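Local structure of lipolytic protein G-D-S-L family (Chitinophaga pinensis, 4Q7Q) at residues Ser75-Asn81 against Leu126-Arg132; Ser56-Gly61 against Asn101-Ser107; Leu92-Gln96 against Thr166-Glu171; Leu37-Leu41 against Leu251-Arg256. The protein probably hydrolyses ester bonds as a lipase or acylhydrolase of the SGNH (GDSL) family, although its natural substrate is not known. One frame throughout, in Å; residues are numbered along the deposited sequence.

Interaction 1: Ser75-Asn81 against Leu126-Arg132; sequences SVFLGTN and LITPMQR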
# COMPACT_ATOMS: atom_id res chain seq x y z
N SER A 75 -1.11 8.71 -9.63
CA SER A 75 -0.22 7.82 -8.90
C SER A 75 -0.86 6.44 -8.82
O SER A 75 -2.09 6.31 -8.81
CB SER A 75 0.13 8.35 -7.51
OG SER A 75 -1.02 8.55 -6.71
N VAL A 76 -0.02 5.41 -8.81
CA VAL A 76 -0.50 4.04 -8.70
C VAL A 76 0.23 3.36 -7.55
O VAL A 76 1.45 3.25 -7.57
CB VAL A 76 -0.26 3.25 -10.01
CG1 VAL A 76 -0.81 1.82 -9.89
CG2 VAL A 76 -0.91 3.98 -11.18
N PHE A 77 -0.54 2.92 -6.56
CA PHE A 77 0.01 2.38 -5.32
C PHE A 77 -0.69 1.05 -5.07
O PHE A 77 -1.69 0.98 -4.35
CB PHE A 77 -0.28 3.39 -4.20
CG PHE A 77 0.40 3.10 -2.88
CD1 PHE A 77 1.16 1.96 -2.66
CD2 PHE A 77 0.23 4.00 -1.83
CE1 PHE A 77 1.75 1.73 -1.42
CE2 PHE A 77 0.84 3.78 -0.60
CZ PHE A 77 1.58 2.64 -0.39
N LEU A 78 -0.16 -0.01 -5.68
CA LEU A 78 -0.79 -1.32 -5.69
C LEU A 78 0.24 -2.42 -5.56
O LEU A 78 1.41 -2.22 -5.89
CB LEU A 78 -1.54 -1.55 -7.01
CG LEU A 78 -2.73 -0.64 -7.26
CD1 LEU A 78 -3.14 -0.73 -8.73
CD2 LEU A 78 -3.88 -1.03 -6.33
N GLY A 79 -0.19 -3.58 -5.09
CA GLY A 79 0.66 -4.75 -5.12
C GLY A 79 0.64 -5.56 -3.83
O GLY A 79 0.84 -6.78 -3.86
N THR A 80 0.40 -4.90 -2.70
CA THR A 80 0.45 -5.61 -1.44
C THR A 80 -0.63 -6.71 -1.37
O THR A 80 -0.39 -7.81 -0.86
CB THR A 80 0.41 -4.65 -0.22
OG1 THR A 80 0.88 -5.35 0.94
CG2 THR A 80 -0.99 -4.10 0.04
N ASN A 81 -1.80 -6.44 -1.93
CA ASN A 81 -2.85 -7.46 -1.93
C ASN A 81 -2.58 -8.56 -2.95
O ASN A 81 -2.94 -9.71 -2.71
CB ASN A 81 -4.23 -6.84 -2.12
CG ASN A 81 -4.61 -5.94 -0.97
OD1 ASN A 81 -4.27 -6.22 0.18
ND2 ASN A 81 -5.29 -4.84 -1.26
N LEU A 126 4.60 5.81 -9.86
CA LEU A 126 4.31 4.52 -9.25
C LEU A 126 4.86 4.50 -7.83
O LEU A 126 5.88 5.12 -7.54
CB LEU A 126 4.92 3.37 -10.06
CG LEU A 126 4.66 3.39 -11.57
CD1 LEU A 126 5.32 2.18 -12.22
CD2 LEU A 126 3.16 3.43 -11.88
N ILE A 127 4.17 3.78 -6.95
CA ILE A 127 4.60 3.66 -5.56
C ILE A 127 4.74 2.19 -5.20
O ILE A 127 3.79 1.43 -5.35
CB ILE A 127 3.57 4.31 -4.61
CG1 ILE A 127 3.29 5.75 -5.06
CG2 ILE A 127 4.04 4.23 -3.17
CD1 ILE A 127 2.35 6.48 -4.14
N THR A 128 5.92 1.77 -4.75
CA THR A 128 6.10 0.36 -4.36
C THR A 128 5.33 0.03 -3.09
O THR A 128 5.09 0.90 -2.26
CB THR A 128 7.57 -0.01 -4.11
OG1 THR A 128 8.04 0.67 -2.95
CG2 THR A 128 8.44 0.35 -5.31
N PRO A 129 4.94 -1.24 -2.93
CA PRO A 129 4.32 -1.60 -1.66
C PRO A 129 5.25 -1.33 -0.48
O PRO A 129 6.48 -1.48 -0.59
CB PRO A 129 4.06 -3.10 -1.79
CG PRO A 129 3.96 -3.34 -3.25
CD PRO A 129 4.91 -2.36 -3.90
N MSE A 130 4.67 -0.92 0.63
CA MSE A 130 5.41 -0.82 1.87
C MSE A 130 5.59 -2.21 2.46
O MSE A 130 4.77 -3.10 2.23
CB MSE A 130 4.64 0.07 2.85
CG MSE A 130 5.43 0.44 4.10
SE MSE A 130 4.60 1.85 5.18
CE MSE A 130 3.26 0.76 6.08
N GLN A 131 6.65 -2.40 3.23
CA GLN A 131 6.74 -3.63 4.01
C GLN A 131 5.56 -3.70 4.97
O GLN A 131 4.92 -2.69 5.29
CB GLN A 131 8.08 -3.71 4.74
CG GLN A 131 9.24 -3.83 3.76
CD GLN A 131 10.57 -4.05 4.43
OE1 GLN A 131 10.74 -4.96 5.24
NE2 GLN A 131 11.54 -3.22 4.07
N ARG A 132 5.25 -4.91 5.40
CA ARG A 132 4.11 -5.12 6.28
C ARG A 132 4.44 -6.18 7.30
O ARG A 132 5.07 -7.19 6.97
CB ARG A 132 2.88 -5.53 5.47
CG ARG A 132 3.12 -6.64 4.46
CD ARG A 132 1.93 -6.87 3.56
NE ARG A 132 0.83 -7.54 4.25
CZ ARG A 132 -0.35 -7.80 3.70
NH1 ARG A 132 -0.59 -7.43 2.44
NH2 ARG A 132 -1.29 -8.43 4.40
O HOH W 1 2.21 0.34 -7.35
O HOH W 2 2.06 -3.29 2.26
O HOH W 3 -3.31 -8.16 1.62
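Ile-127 N donates to Val-76 O over 2.8 Å, the one direct backbone hydrogen bond between the two segments, and Arg-132 NH1 donates to Thr-80 OG1 over 3.0 Å further along. Where the chains diverge, water fills in. Water 1 accepts from Leu-78 N (2.9 Å) and also bonds Val-76 O and Ile-127 O; water 2 joins Thr-80 OG1 to Met-130 O (both 2.7 Å), and water 3 joins Asn-81 OD1 to Arg-132 NH1. Branched Val-76 and Ile-127 suit extended strands. Val-76 CB packs on Leu-126 CD2 (3.9 Å) on the face covered by helices 104-118 and 157-171, whereas on the other face Ile-127 CG2 sits over the Phe-77 ring, a CH-pi contact 3.7 Å from its centroid. Pro-129 CG rests 3.8 Å from Leu-78 O. Gly-79, at the N-cap of helix 80-85, has backbone angles (phi 135°, psi -29°) at which a CB would be pressed against Leu-78 O and crowd Pro-129. Asn-81 ND2 also bonds Trp-54 O. The Gly-Thr-Asn run at the C-terminal end of a central parallel strand matches the Gly-X-Asn-Asp block of SGNH hydrolases, whose asparagine lines the oxyanion hole; here Asn-81 lies near the probable triad of Ser-14, Asp-235 and His-238.

Interaction 2: Ser56-Gly61 against Asn101-Ser107; sequences SGGIAG and NTTVYGS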
# COMPACT_ATOMS: atom_id res chain seq x y z
N SER A 56 -3.91 -5.25 -7.88
CA SER A 56 -3.72 -4.62 -9.19
C SER A 56 -4.52 -5.36 -10.26
O SER A 56 -4.95 -4.77 -11.25
CB SER A 56 -2.24 -4.52 -9.57
OG SER A 56 -1.70 -5.79 -9.89
N GLY A 57 -4.70 -6.66 -10.06
CA GLY A 57 -5.54 -7.47 -10.94
C GLY A 57 -6.98 -7.00 -10.96
O GLY A 57 -7.60 -6.91 -12.03
N GLY A 58 -7.54 -6.71 -9.79
CA GLY A 58 -8.90 -6.18 -9.71
C GLY A 58 -9.04 -4.79 -10.32
O GLY A 58 -10.01 -4.49 -11.03
N ILE A 59 -8.06 -3.93 -10.05
CA ILE A 59 -8.06 -2.60 -10.64
C ILE A 59 -8.02 -2.71 -12.17
O ILE A 59 -8.85 -2.12 -12.86
CB ILE A 59 -6.86 -1.77 -10.12
CG1 ILE A 59 -6.99 -1.51 -8.61
CG2 ILE A 59 -6.73 -0.48 -10.90
CD1 ILE A 59 -8.05 -0.48 -8.23
N ALA A 60 -7.06 -3.47 -12.68
CA ALA A 60 -6.90 -3.64 -14.12
C ALA A 60 -8.13 -4.29 -14.74
O ALA A 60 -8.58 -3.88 -15.81
CB ALA A 60 -5.64 -4.46 -14.43
N GLY A 61 -8.68 -5.30 -14.07
CA GLY A 61 -9.82 -6.04 -14.58
C GLY A 61 -11.10 -5.23 -14.65
O GLY A 61 -12.02 -5.58 -15.39
N ASN A 101 -4.54 -10.16 -18.32
CA ASN A 101 -4.45 -9.66 -16.95
C ASN A 101 -4.13 -10.78 -15.97
O ASN A 101 -4.88 -11.04 -15.03
CB ASN A 101 -5.78 -9.00 -16.60
CG ASN A 101 -5.76 -8.31 -15.25
OD1 ASN A 101 -4.70 -7.87 -14.79
ND2 ASN A 101 -6.92 -8.23 -14.61
N THR A 102 -2.99 -11.43 -16.18
CA THR A 102 -2.68 -12.69 -15.50
C THR A 102 -1.48 -12.60 -14.56
O THR A 102 -1.15 -13.57 -13.87
CB THR A 102 -2.36 -13.76 -16.52
OG1 THR A 102 -1.25 -13.34 -17.32
CG2 THR A 102 -3.56 -13.99 -17.43
N THR A 103 -0.80 -11.45 -14.59
CA THR A 103 0.36 -11.20 -13.74
C THR A 103 0.31 -9.75 -13.31
O THR A 103 -0.43 -8.95 -13.89
CB THR A 103 1.69 -11.40 -14.49
OG1 THR A 103 1.77 -10.48 -15.59
CG2 THR A 103 1.82 -12.83 -15.01
N VAL A 104 1.12 -9.42 -12.31
CA VAL A 104 1.24 -8.04 -11.84
C VAL A 104 1.77 -7.12 -12.95
O VAL A 104 1.20 -6.05 -13.20
CB VAL A 104 2.12 -7.95 -10.58
CG1 VAL A 104 2.26 -6.51 -10.14
CG2 VAL A 104 1.51 -8.79 -9.47
N TYR A 105 2.83 -7.54 -13.62
CA TYR A 105 3.34 -6.78 -14.76
C TYR A 105 2.24 -6.54 -15.80
O TYR A 105 2.12 -5.44 -16.35
CB TYR A 105 4.50 -7.52 -15.41
CG TYR A 105 5.88 -7.29 -14.82
CD1 TYR A 105 6.62 -6.17 -15.15
CD2 TYR A 105 6.46 -8.24 -13.98
CE1 TYR A 105 7.90 -5.99 -14.65
CE2 TYR A 105 7.74 -8.06 -13.47
CZ TYR A 105 8.46 -6.93 -13.82
OH TYR A 105 9.74 -6.72 -13.33
N GLY A 106 1.43 -7.57 -16.08
CA GLY A 106 0.31 -7.44 -17.00
C GLY A 106 -0.72 -6.42 -16.54
O GLY A 106 -1.21 -5.60 -17.33
N SER A 107 -1.05 -6.44 -15.25
CA SER A 107 -2.02 -5.50 -14.69
C SER A 107 -1.52 -4.08 -14.82
O SER A 107 -2.29 -3.16 -15.10
CB SER A 107 -2.28 -5.80 -13.21
OG SER A 107 -2.88 -7.07 -13.06
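Ser-107 lies across the near side of helix 56-61, its OG 3.4 Å from Gly-57 CA and its CB 3.8 Å from Ala-60 CB and 3.4 Å from Ser-56 OG. Such closeness depends on small residues: Ala-60 and Ser-107 have their CA atoms only 5.3 Å apart. Polar closure comes from Asn-101, in the loop before helix 104-118. Its ND2 donates to Gly-57 O (3.0 Å, nearly straight at 164°), a carbonyl that also accepts from Gly-61 N within its own helix, while its OD1 receives Ser-107 OG at 2.6 Å. An amide suits this place because one group can donate to one helix and accept from the other. Ser-107 OG is also bonded by Arg-87, and Ser-56 OG bonds Asp-82 OD2. Behind the contact, Thr-103 is the N-cap of helix 104-118, its OG1 accepting from Gly-106 N at 3.0 Å and so satisfying a free amide of the first turn. The arrangement is close helix-to-helix packing through alanine and serine, within the layer of helices that covers one face of the parallel sheet in this three-layer alpha/beta/alpha SGNH fold.

Interaction 3: Leu92-Gln96 against Thr166-Glu171; sequences LDDYQ and TIGRYE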
# COMPACT_ATOMS: atom_id res chain seq x y z
N LEU A 92 8.93 -8.73 -17.23
CA LEU A 92 8.77 -7.51 -18.02
C LEU A 92 8.05 -7.77 -19.36
O LEU A 92 7.33 -6.90 -19.85
CB LEU A 92 10.11 -6.82 -18.24
CG LEU A 92 10.09 -5.48 -18.99
CD1 LEU A 92 9.23 -4.45 -18.28
CD2 LEU A 92 11.50 -4.94 -19.21
N ASP A 93 8.24 -8.96 -19.92
CA ASP A 93 7.55 -9.36 -21.14
C ASP A 93 6.03 -9.24 -21.02
O ASP A 93 5.34 -8.93 -22.00
CB ASP A 93 7.91 -10.81 -21.50
CG ASP A 93 7.21 -11.29 -22.76
OD1 ASP A 93 6.17 -11.97 -22.64
OD2 ASP A 93 7.71 -11.00 -23.87
N ASP A 94 5.51 -9.50 -19.82
CA ASP A 94 4.07 -9.37 -19.55
C ASP A 94 3.62 -7.92 -19.52
O ASP A 94 2.43 -7.62 -19.68
CB ASP A 94 3.71 -10.05 -18.23
CG ASP A 94 3.97 -11.53 -18.25
OD1 ASP A 94 3.28 -12.23 -19.02
OD2 ASP A 94 4.86 -12.00 -17.51
N TYR A 95 4.55 -7.01 -19.30
CA TYR A 95 4.24 -5.59 -19.37
C TYR A 95 4.36 -5.09 -20.81
O TYR A 95 3.58 -4.25 -21.26
CB TYR A 95 5.15 -4.76 -18.45
CG TYR A 95 4.83 -3.29 -18.55
CD1 TYR A 95 3.84 -2.72 -17.76
CD2 TYR A 95 5.50 -2.48 -19.46
CE1 TYR A 95 3.53 -1.38 -17.87
CE2 TYR A 95 5.19 -1.15 -19.58
CZ TYR A 95 4.21 -0.60 -18.79
OH TYR A 95 3.91 0.73 -18.90
N GLN A 96 5.34 -5.62 -21.54
CA GLN A 96 5.62 -5.17 -22.90
C GLN A 96 4.57 -5.66 -23.88
O GLN A 96 4.26 -4.98 -24.87
CB GLN A 96 7.00 -5.66 -23.34
CG GLN A 96 8.14 -4.98 -22.62
CD GLN A 96 9.45 -5.73 -22.77
OE1 GLN A 96 9.46 -6.96 -22.87
NE2 GLN A 96 10.56 -5.01 -22.78
N THR A 166 11.10 -1.92 -11.82
CA THR A 166 11.47 -2.29 -13.18
C THR A 166 10.59 -1.60 -14.22
O THR A 166 11.10 -1.10 -15.22
CB THR A 166 11.42 -3.82 -13.38
OG1 THR A 166 12.35 -4.44 -12.47
CG2 THR A 166 11.79 -4.21 -14.80
N ILE A 167 9.28 -1.55 -13.98
CA ILE A 167 8.36 -0.86 -14.89
C ILE A 167 8.68 0.63 -14.94
O ILE A 167 8.66 1.24 -16.02
CB ILE A 167 6.89 -1.05 -14.46
CG1 ILE A 167 6.50 -2.53 -14.58
CG2 ILE A 167 5.96 -0.21 -15.32
CD1 ILE A 167 5.20 -2.86 -13.88
N GLY A 168 8.96 1.21 -13.78
CA GLY A 168 9.35 2.61 -13.70
C GLY A 168 10.59 2.90 -14.54
O GLY A 168 10.61 3.86 -15.32
N ARG A 169 11.61 2.07 -14.40
CA ARG A 169 12.83 2.23 -15.18
C ARG A 169 12.57 2.08 -16.67
O ARG A 169 13.13 2.82 -17.47
CB ARG A 169 13.91 1.24 -14.74
CG ARG A 169 14.55 1.57 -13.40
CD ARG A 169 15.73 0.66 -13.09
NE ARG A 169 15.55 -0.07 -11.84
CZ ARG A 169 15.28 -1.37 -11.77
NH1 ARG A 169 15.13 -1.96 -10.59
NH2 ARG A 169 15.17 -2.09 -12.88
N TYR A 170 11.73 1.12 -17.04
CA TYR A 170 11.44 0.85 -18.45
C TYR A 170 10.71 2.02 -19.10
O TYR A 170 11.00 2.39 -20.24
CB TYR A 170 10.63 -0.43 -18.58
CG TYR A 170 10.25 -0.77 -20.01
CD1 TYR A 170 11.22 -1.10 -20.94
CD2 TYR A 170 8.93 -0.76 -20.42
CE1 TYR A 170 10.89 -1.41 -22.24
CE2 TYR A 170 8.58 -1.07 -21.72
CZ TYR A 170 9.56 -1.40 -22.63
OH TYR A 170 9.22 -1.71 -23.93
N GLU A 171 9.76 2.59 -18.38
CA GLU A 171 8.93 3.66 -18.91
C GLU A 171 9.48 5.06 -18.64
O GLU A 171 8.93 6.06 -19.11
CB GLU A 171 7.51 3.57 -18.34
CG GLU A 171 6.69 2.40 -18.85
CD GLU A 171 6.09 2.66 -20.22
OE1 GLU A 171 6.55 3.60 -20.91
OE2 GLU A 171 5.16 1.93 -20.61
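Tyr-95 gives up more surface here than any other residue, 91 Å², followed by Tyr-170 with 75 Å² and Leu-92 with 60 Å². The axes of helix 92-96 and of the last turns of helix 157-171 (residues 166-171) cross at -49°, 11.0 Å apart at closest, a gap that long side chains must span. The t rotamer of Tyr-95 carries its ring across to the other helix. Ile-167 CG2 lies over one face, 4.0 Å from the ring centroid in a CH-pi contact, and CE2 of Tyr-95 meets the edge of Tyr-170 at CD2, 3.9 Å away. Tyr-170 in turn packs its CG 4.2 Å from Leu-92 CD1 and, near the solvent, its CE1 3.7 Å from Gln-96 NE2. Leu-92 CD1 reaches Thr-166 CG2 as well, at 4.3 Å. Beneath, Tyr-95 and Ile-167 both rest on helix 104-118, through Ile-112 and Phe-108 respectively. Tyrosine fits because its ring packs while its hydroxyl keeps a polar partner: Tyr-95 OH donates to Glu-171 OE2 at a very short 2.4 Å. Since Glu-171 OE1 also forms a salt bridge with Arg-116, the carboxylate is probably ionised, and the short bond is consistent with a strong, charge-assisted hydrogen bond.

Interaction 4: Leu37-Leu41 against Leu251-Arg256; sequences LNEIL and LADVFR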
# COMPACT_ATOMS: atom_id res chain seq x y z
N LEU A 37 -0.25 14.88 1.68
CA LEU A 37 0.40 15.35 0.46
C LEU A 37 -0.13 16.74 0.11
O LEU A 37 0.64 17.65 -0.19
CB LEU A 37 0.17 14.38 -0.71
CG LEU A 37 0.84 14.65 -2.07
CD1 LEU A 37 0.19 15.80 -2.90
CD2 LEU A 37 2.33 14.90 -1.90
N ASN A 38 -1.45 16.88 0.12
CA ASN A 38 -2.06 18.16 -0.20
C ASN A 38 -1.65 19.28 0.76
O ASN A 38 -1.54 20.42 0.35
CB ASN A 38 -3.59 18.02 -0.29
CG ASN A 38 -4.29 19.36 -0.36
OD1 ASN A 38 -4.83 19.84 0.64
ND2 ASN A 38 -4.28 19.98 -1.54
N GLU A 39 -1.38 18.96 2.02
CA GLU A 39 -0.90 20.00 2.93
C GLU A 39 0.48 20.50 2.50
O GLU A 39 0.78 21.68 2.63
CB GLU A 39 -0.85 19.49 4.37
CG GLU A 39 -2.22 19.19 4.96
CD GLU A 39 -2.16 18.60 6.36
OE1 GLU A 39 -1.08 18.12 6.78
OE2 GLU A 39 -3.20 18.64 7.05
N ILE A 40 1.31 19.59 2.01
CA ILE A 40 2.65 19.95 1.55
C ILE A 40 2.57 20.70 0.21
O ILE A 40 3.24 21.72 0.01
CB ILE A 40 3.53 18.70 1.41
CG1 ILE A 40 3.59 17.96 2.75
CG2 ILE A 40 4.93 19.08 0.93
CD1 ILE A 40 4.15 16.54 2.64
N LEU A 41 1.75 20.19 -0.70
CA LEU A 41 1.56 20.78 -2.02
C LEU A 41 0.09 21.13 -2.22
O LEU A 41 -0.67 20.34 -2.77
CB LEU A 41 2.03 19.81 -3.11
CG LEU A 41 3.47 19.30 -2.95
CD1 LEU A 41 3.80 18.27 -4.01
CD2 LEU A 41 4.49 20.46 -2.95
N LEU A 251 6.35 11.12 -1.52
CA LEU A 251 5.57 11.40 -2.72
C LEU A 251 5.72 12.85 -3.13
O LEU A 251 5.84 13.16 -4.32
CB LEU A 251 4.10 11.05 -2.48
CG LEU A 251 3.16 11.23 -3.68
CD1 LEU A 251 3.66 10.44 -4.89
CD2 LEU A 251 1.73 10.82 -3.32
N ALA A 252 5.72 13.75 -2.15
CA ALA A 252 5.89 15.17 -2.44
C ALA A 252 7.22 15.47 -3.14
O ALA A 252 7.26 16.29 -4.05
CB ALA A 252 5.72 16.01 -1.18
N ASP A 253 8.28 14.78 -2.73
CA ASP A 253 9.59 14.97 -3.36
C ASP A 253 9.54 14.63 -4.86
O ASP A 253 10.09 15.35 -5.69
CB ASP A 253 10.66 14.11 -2.68
CG ASP A 253 10.99 14.58 -1.27
OD1 ASP A 253 10.68 15.75 -0.95
OD2 ASP A 253 11.56 13.79 -0.50
N VAL A 254 8.87 13.53 -5.19
CA VAL A 254 8.75 13.12 -6.58
C VAL A 254 7.88 14.11 -7.38
O VAL A 254 8.22 14.48 -8.51
CB VAL A 254 8.18 11.70 -6.69
CG1 VAL A 254 7.78 11.40 -8.12
CG2 VAL A 254 9.21 10.70 -6.18
N PHE A 255 6.77 14.53 -6.80
CA PHE A 255 5.93 15.53 -7.45
C PHE A 255 6.72 16.80 -7.73
O PHE A 255 6.60 17.38 -8.81
CB PHE A 255 4.69 15.84 -6.60
CG PHE A 255 3.60 14.81 -6.71
CD1 PHE A 255 3.71 13.72 -7.57
CD2 PHE A 255 2.44 14.93 -5.96
CE1 PHE A 255 2.70 12.78 -7.68
CE2 PHE A 255 1.43 13.99 -6.06
CZ PHE A 255 1.55 12.91 -6.92
N ARG A 256 7.55 17.22 -6.77
CA ARG A 256 8.41 18.38 -6.98
C ARG A 256 9.36 18.17 -8.15
O ARG A 256 9.52 19.06 -8.99
CB ARG A 256 9.23 18.70 -5.73
CG ARG A 256 8.42 19.23 -4.56
CD ARG A 256 9.36 19.74 -3.48
NE ARG A 256 8.64 20.42 -2.40
CZ ARG A 256 8.32 19.85 -1.24
NH1 ARG A 256 8.66 18.60 -0.99
NH2 ARG A 256 7.67 20.55 -0.32
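Leu-251 opens the contact from helix 241-257, its CD2 lying 4.1 Å from Leu-37 CG; deeper down it also packs on Trp-8, Val-125 and Val-176 of the parallel sheet. One residue on, Ala-252 is where the backbones come nearest, with its CA 6.2 Å from that of Leu-37. A methyl group suits this spot, because it fits among three larger side chains: Leu-37 CD2 is 3.6 Å from Ala-252 CB, Ile-40 CG2 3.8 Å and Leu-41 CD1 4.1 Å from the same atom. In the SGNH fold, a flavodoxin-like three-layer sandwich, helices 33-40 and 241-257 lie side by side on one face of the central parallel sheet, so residues drawn from near the two ends of the chain meet here. Asp-253 and Val-254 turn to other sides of the helix, the valine toward Val-125 and Val-176 of the sheet. Phe-255 comes back to the interface, offering its edge to Leu-37 CD1, which lies 3.8 Å from CE2, while Leu-41 CD1 lies 3.7 Å from Phe-255 CB; the ring also meets Trp-8 edge-to-face. At the exposed margin Arg-256 extends its aliphatic chain so that the guanidinium covers apolar atoms, with NH2 3.4 Å from Ile-40 CG2 and Leu-41 CD2 over its face, while NH1 forms a salt bridge of 3.5 Å with Asp-253 OD1.

Overall arrangement
Interaction 1 lies at the core, its centre about 4 Å from the centre of the chain, and combines strand pairing with bound water beside the probable active site; the others join helices further out. Interactions 2 and 3 belong to one helical layer and touch chiefly through Tyr-105 on Tyr-95, Thr-166 and Ile-167, and through Thr-103 on Asp-94, while interaction 4 lies across the sheet, touching neither. Interaction 1 meets all three: Leu-78 rests on helix 56-61, Leu-126 on Ile-167, and Ile-127 on Leu-251. Chemistry varies accordingly: small residues and an amide in interaction 2, tyrosines and a carboxylate in interaction 3, both partly buried, and apolar packing, with no hydrogen bond across it, in the buried interaction 4.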